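Local structure of OmpT protein (Vibrio cholerae serotype O1, 6EHD) at residues D207-V212 with A236-V241; T245-G250 with L271-K276. The protein probably forms a diffusion porin, a membrane beta barrel that lets ions and small solutes cross the outer membrane of the bacterium. The protein carries 1 engineered substitution. All blocks are in the same frame, centred on the assembly; numbering follows the deposited sequence.

Contact 1. Residues D207-V212 with A236-V241; sequences DALIGV and AGTYKV. With C8E ((hydroxyethyloxy)tri(ethyloxy)octane), chain H.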
# COMPACT_ATOMS: atom_id res chain seq x y z
N ASP A 207 6.48 -3.37 -24.97
CA ASP A 207 6.62 -2.15 -24.15
C ASP A 207 5.39 -1.93 -23.24
O ASP A 207 5.35 -0.89 -22.56
CB ASP A 207 6.77 -0.93 -25.10
CG ASP A 207 8.15 -0.92 -25.82
OD1 ASP A 207 9.12 -1.27 -25.18
OD2 ASP A 207 8.20 -0.55 -26.98
N ALA A 208 4.41 -2.86 -23.25
CA ALA A 208 3.14 -2.71 -22.48
C ALA A 208 3.07 -3.61 -21.27
O ALA A 208 3.58 -4.77 -21.29
CB ALA A 208 1.91 -2.91 -23.38
N LEU A 209 2.38 -3.12 -20.21
CA LEU A 209 2.04 -3.96 -19.04
C LEU A 209 0.56 -3.77 -18.82
O LEU A 209 0.08 -2.61 -18.85
CB LEU A 209 2.83 -3.48 -17.81
CG LEU A 209 2.37 -4.01 -16.45
CD1 LEU A 209 2.65 -5.51 -16.45
CD2 LEU A 209 3.09 -3.30 -15.30
N ILE A 210 -0.22 -4.86 -18.69
CA ILE A 210 -1.68 -4.70 -18.31
C ILE A 210 -1.98 -5.54 -17.09
O ILE A 210 -1.55 -6.72 -17.01
CB ILE A 210 -2.62 -5.15 -19.45
CG1 ILE A 210 -2.29 -4.32 -20.71
CG2 ILE A 210 -4.07 -4.89 -19.05
CD1 ILE A 210 -3.18 -4.57 -21.94
N GLY A 211 -2.69 -4.98 -16.13
CA GLY A 211 -3.02 -5.69 -14.91
C GLY A 211 -4.49 -5.60 -14.53
O GLY A 211 -5.14 -4.54 -14.73
N VAL A 212 -4.97 -6.67 -13.89
CA VAL A 212 -6.30 -6.72 -13.32
C VAL A 212 -6.25 -7.30 -11.92
O VAL A 212 -5.65 -8.36 -11.71
CB VAL A 212 -7.33 -7.56 -14.22
CG1 VAL A 212 -8.69 -7.61 -13.56
CG2 VAL A 212 -7.35 -7.00 -15.62
N ALA A 236 -5.71 -1.68 -15.14
CA ALA A 236 -4.68 -0.60 -15.28
C ALA A 236 -3.59 -1.06 -16.24
O ALA A 236 -3.38 -2.25 -16.50
CB ALA A 236 -4.09 -0.20 -13.92
N GLY A 237 -2.82 -0.09 -16.75
CA GLY A 237 -1.66 -0.40 -17.61
C GLY A 237 -0.62 0.69 -17.70
O GLY A 237 -0.88 1.85 -17.34
N THR A 238 0.51 0.28 -18.29
CA THR A 238 1.62 1.23 -18.57
C THR A 238 2.17 0.97 -19.93
O THR A 238 2.08 -0.18 -20.45
CB THR A 238 2.76 1.11 -17.52
OG1 THR A 238 3.52 -0.08 -17.67
CG2 THR A 238 2.30 1.27 -16.06
N TYR A 239 2.76 2.00 -20.54
CA TYR A 239 3.33 1.84 -21.89
C TYR A 239 4.58 2.70 -22.00
O TYR A 239 4.50 3.93 -21.83
CB TYR A 239 2.37 2.23 -22.97
CG TYR A 239 2.73 1.64 -24.33
CD1 TYR A 239 3.66 2.29 -25.20
CD2 TYR A 239 2.21 0.42 -24.76
CE1 TYR A 239 4.04 1.72 -26.44
CE2 TYR A 239 2.62 -0.16 -25.97
CZ TYR A 239 3.52 0.52 -26.80
OH TYR A 239 3.90 -0.06 -27.99
N LYS A 240 5.72 2.06 -22.32
CA LYS A 240 7.00 2.79 -22.53
C LYS A 240 7.02 3.38 -23.95
O LYS A 240 7.21 2.63 -24.93
CB LYS A 240 8.13 1.73 -22.34
CG LYS A 240 9.56 2.23 -22.40
CD LYS A 240 10.55 1.28 -21.72
CE LYS A 240 11.76 2.04 -21.21
NZ LYS A 240 12.94 1.14 -21.09
N VAL A 241 6.75 4.68 -24.06
CA VAL A 241 6.69 5.38 -25.34
C VAL A 241 8.06 5.86 -25.85
O VAL A 241 8.13 6.30 -27.01
CB VAL A 241 5.71 6.55 -25.35
CG1 VAL A 241 4.29 6.06 -25.11
CG2 VAL A 241 6.06 7.64 -24.31
C1 C8E H . 2.52 -2.40 -31.21
C2 C8E H . 1.11 -2.83 -30.86
C3 C8E H . 1.10 -3.73 -29.63
C4 C8E H . -0.21 -3.68 -28.83
C5 C8E H . 0.04 -3.53 -27.32
C6 C8E H . -1.22 -3.05 -26.60
C7 C8E H . -1.41 -1.54 -26.73
C8 C8E H . -2.55 -1.01 -25.85
O9 C8E H . -2.03 -0.37 -24.67
C10 C8E H . -1.71 -1.25 -23.59
C11 C8E H . -1.57 -0.54 -22.23
O12 C8E H . -1.75 0.86 -22.38
C13 C8E H . -1.53 1.70 -21.23
C14 C8E H . -2.12 3.05 -21.56
O15 C8E H . -1.34 4.11 -21.10
C16 C8E H . -1.73 5.42 -21.59
O HOH W 1 5.40 -0.46 -19.69
O HOH W 2 4.93 -3.02 -27.73
O HOH W 3 6.29 0.68 -28.65
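Asp207 and Tyr239 meet where the strand holding Ala208-Val212 begins. CB of Asp207 sits over one face of the phenol ring, 4.2 Å from its centroid, a CH-pi contact offset toward the rim. CG of Tyr239 is anti to its backbone N (chi1 -160°), on the side of the sheet where Ala208 also points, and CD2 of the ring packs on the CB of Ala208 at 3.6 Å. Backbone bonds join the antiparallel strands as hydrogen-bonded pairs at Leu209 with Thr238 and at Gly211 with Ala236; beyond them the N of Lys240 donates to the O of Asp207 at 3.0 Å, nearly straight at 171°. Leu209 and Thr238 lie side by side, the CB of Leu209 3.5 Å from the OG1 of Thr238, and both touch Tyr99 of a loop. Water adds side-chain links at the Asp207 end: one molecule bridges the O of Asp207 and the OG1 of Thr238, another OD2 of Asp207 and the tyrosine OH. On the other face the apolar Ile210 and Ala208 suit a membrane surface, and a detergent molecule lies there, its C10 4.0 Å from the CD1 of Ile210. This is a beta hairpin in the wall of a porin barrel.

Contact 2. Residues T245-G250 with L271-K276; sequences TKLYAG and LGVEYK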
# COMPACT_ATOMS: atom_id res chain seq x y z
N THR A 245 10.48 7.65 -21.01
CA THR A 245 9.17 8.17 -20.85
C THR A 245 8.10 7.02 -20.81
O THR A 245 8.10 6.22 -21.74
CB THR A 245 8.80 9.19 -21.98
OG1 THR A 245 9.73 10.30 -22.03
CG2 THR A 245 7.51 9.81 -21.70
N LYS A 246 7.24 7.04 -19.78
CA LYS A 246 6.18 6.03 -19.62
C LYS A 246 4.85 6.66 -19.35
O LYS A 246 4.71 7.56 -18.50
CB LYS A 246 6.59 5.07 -18.49
CG LYS A 246 5.58 3.97 -18.20
CD LYS A 246 6.19 2.87 -17.33
CE LYS A 246 6.13 3.08 -15.88
NZ LYS A 246 6.87 1.88 -15.30
N LEU A 247 3.84 6.24 -20.13
CA LEU A 247 2.49 6.68 -19.86
C LEU A 247 1.78 5.61 -18.99
O LEU A 247 2.03 4.40 -19.11
CB LEU A 247 1.66 6.85 -21.20
CG LEU A 247 2.23 7.83 -22.26
CD1 LEU A 247 1.19 8.07 -23.38
CD2 LEU A 247 2.59 9.12 -21.58
N TYR A 248 0.80 6.03 -18.23
CA TYR A 248 0.04 5.05 -17.41
C TYR A 248 -1.41 5.51 -17.20
O TYR A 248 -1.79 6.70 -17.30
CB TYR A 248 0.74 4.83 -16.06
CG TYR A 248 0.85 6.05 -15.20
CD1 TYR A 248 -0.15 6.43 -14.33
CD2 TYR A 248 2.02 6.84 -15.24
CE1 TYR A 248 -0.03 7.55 -13.51
CE2 TYR A 248 2.15 7.99 -14.43
CZ TYR A 248 1.15 8.35 -13.59
OH TYR A 248 1.22 9.46 -12.75
N ALA A 249 -2.31 4.53 -16.95
CA ALA A 249 -3.77 4.82 -16.75
C ALA A 249 -4.45 3.70 -15.99
O ALA A 249 -3.96 2.53 -15.99
CB ALA A 249 -4.47 5.05 -18.12
N GLY A 250 -5.54 4.01 -15.29
CA GLY A 250 -6.35 2.93 -14.65
C GLY A 250 -7.77 3.35 -14.40
O GLY A 250 -8.11 4.56 -14.38
N LEU A 271 -4.92 9.16 -15.30
CA LEU A 271 -4.07 9.11 -16.49
C LEU A 271 -2.80 9.98 -16.16
O LEU A 271 -2.96 11.06 -15.61
CB LEU A 271 -4.80 9.85 -17.65
CG LEU A 271 -4.12 10.04 -19.01
CD1 LEU A 271 -3.57 8.78 -19.67
CD2 LEU A 271 -5.00 10.75 -20.07
N GLY A 272 -1.62 9.48 -16.45
CA GLY A 272 -0.39 10.26 -16.13
C GLY A 272 0.77 9.91 -16.97
O GLY A 272 0.74 9.04 -17.88
N VAL A 273 1.88 10.66 -16.71
CA VAL A 273 3.09 10.49 -17.41
C VAL A 273 4.28 10.57 -16.44
O VAL A 273 4.24 11.39 -15.52
CB VAL A 273 3.29 11.57 -18.52
CG1 VAL A 273 3.23 12.95 -18.02
CG2 VAL A 273 4.58 11.36 -19.29
N GLU A 274 5.24 9.65 -16.64
CA GLU A 274 6.51 9.58 -15.85
C GLU A 274 7.67 9.87 -16.75
O GLU A 274 7.85 9.23 -17.82
CB GLU A 274 6.67 8.16 -15.24
CG GLU A 274 8.04 7.85 -14.50
CD GLU A 274 8.18 6.31 -14.38
OE1 GLU A 274 7.59 5.72 -13.43
OE2 GLU A 274 8.69 5.66 -15.32
N TYR A 275 8.65 10.68 -16.27
CA TYR A 275 9.84 10.97 -17.08
C TYR A 275 11.05 10.83 -16.17
O TYR A 275 11.12 11.50 -15.14
CB TYR A 275 9.82 12.42 -17.68
CG TYR A 275 11.04 12.77 -18.45
CD1 TYR A 275 11.16 12.45 -19.82
CD2 TYR A 275 12.10 13.48 -17.86
CE1 TYR A 275 12.26 12.75 -20.57
CE2 TYR A 275 13.24 13.76 -18.63
CZ TYR A 275 13.32 13.46 -19.97
OH TYR A 275 14.45 13.70 -20.75
N LYS A 276 12.00 10.02 -16.62
CA LYS A 276 13.27 9.75 -15.81
C LYS A 276 14.45 10.58 -16.34
O LYS A 276 14.84 10.45 -17.49
CB LYS A 276 13.60 8.25 -15.87
CG LYS A 276 12.60 7.43 -15.04
CD LYS A 276 12.98 5.91 -15.10
CE LYS A 276 12.02 5.05 -14.32
NZ LYS A 276 12.53 3.66 -14.18
O HOH W 4 9.27 3.16 -14.98
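Tyr248 lies across Gly272 in a hairpin of the porin barrel, on the face it shares with Lys246 and Glu274. Packing is tight here: the CA of Gly272 stands 3.8 Å from the centroid of the tyrosine ring, over its face, and CE2 of the ring is 3.5 Å from the N of Val273. CG of Tyr248 stands between its backbone N and carbonyl carbon (chi1 61°), and the ring beyond it lies over Gly272, which, with no side chain, lets the ring rest directly on its backbone. The phenol OH is hydrogen-bonded to Glu286. Beneath the ring the N of Tyr248 donates to the O of Gly272 from above the carbonyl plane, whereas the pair Lys246 with Glu274 is joined by two nearly straight bonds.

The opposite face is mostly apolar, as suits a barrel exterior in contact with detergent, and its side chains meet at fewer points. CD2 of Leu247 meets CG2 of Val273 at 3.8 Å and CB of Ala249 only approaches CD1 of Leu271 at 4.1 Å; the polar exception is OG1 of Thr245, close against the edge of the Tyr275 ring.

On the side of the sheet that holds Tyr248, OE1 of buried Glu274 is hydrogen-bonded to the OH of Tyr101. Its OE2 stays 4.2 Å from the NZ of Lys246, beyond a salt bridge, and one water spans the pair, donating to OE2 at 2.6 Å and accepting from NZ at 2.7 Å.

Contacts 1 and 2 are successive hairpins of the same barrel wall, their centres about 10 Å apart, and neither is a wholly buried core. They join directly, since strands 227-242 and 245-258 are neighbours: the N of Tyr239 probably bonds to the O of Leu247 at 2.9 Å, and the N of Gly237 to the O of Ala249 at 3.0 Å. Both present apolar residues to detergent on one face, but differ on the other. Contact 1 places small side chains and Leu209 against a loop tyrosine. Contact 2 adds an aromatic ring lying on a glycine backbone, brings Lys246 and Glu274 close enough to share a water, and buries more surface, 511 against 415 Å². Water bridges gather at the Asp207 end of contact 1.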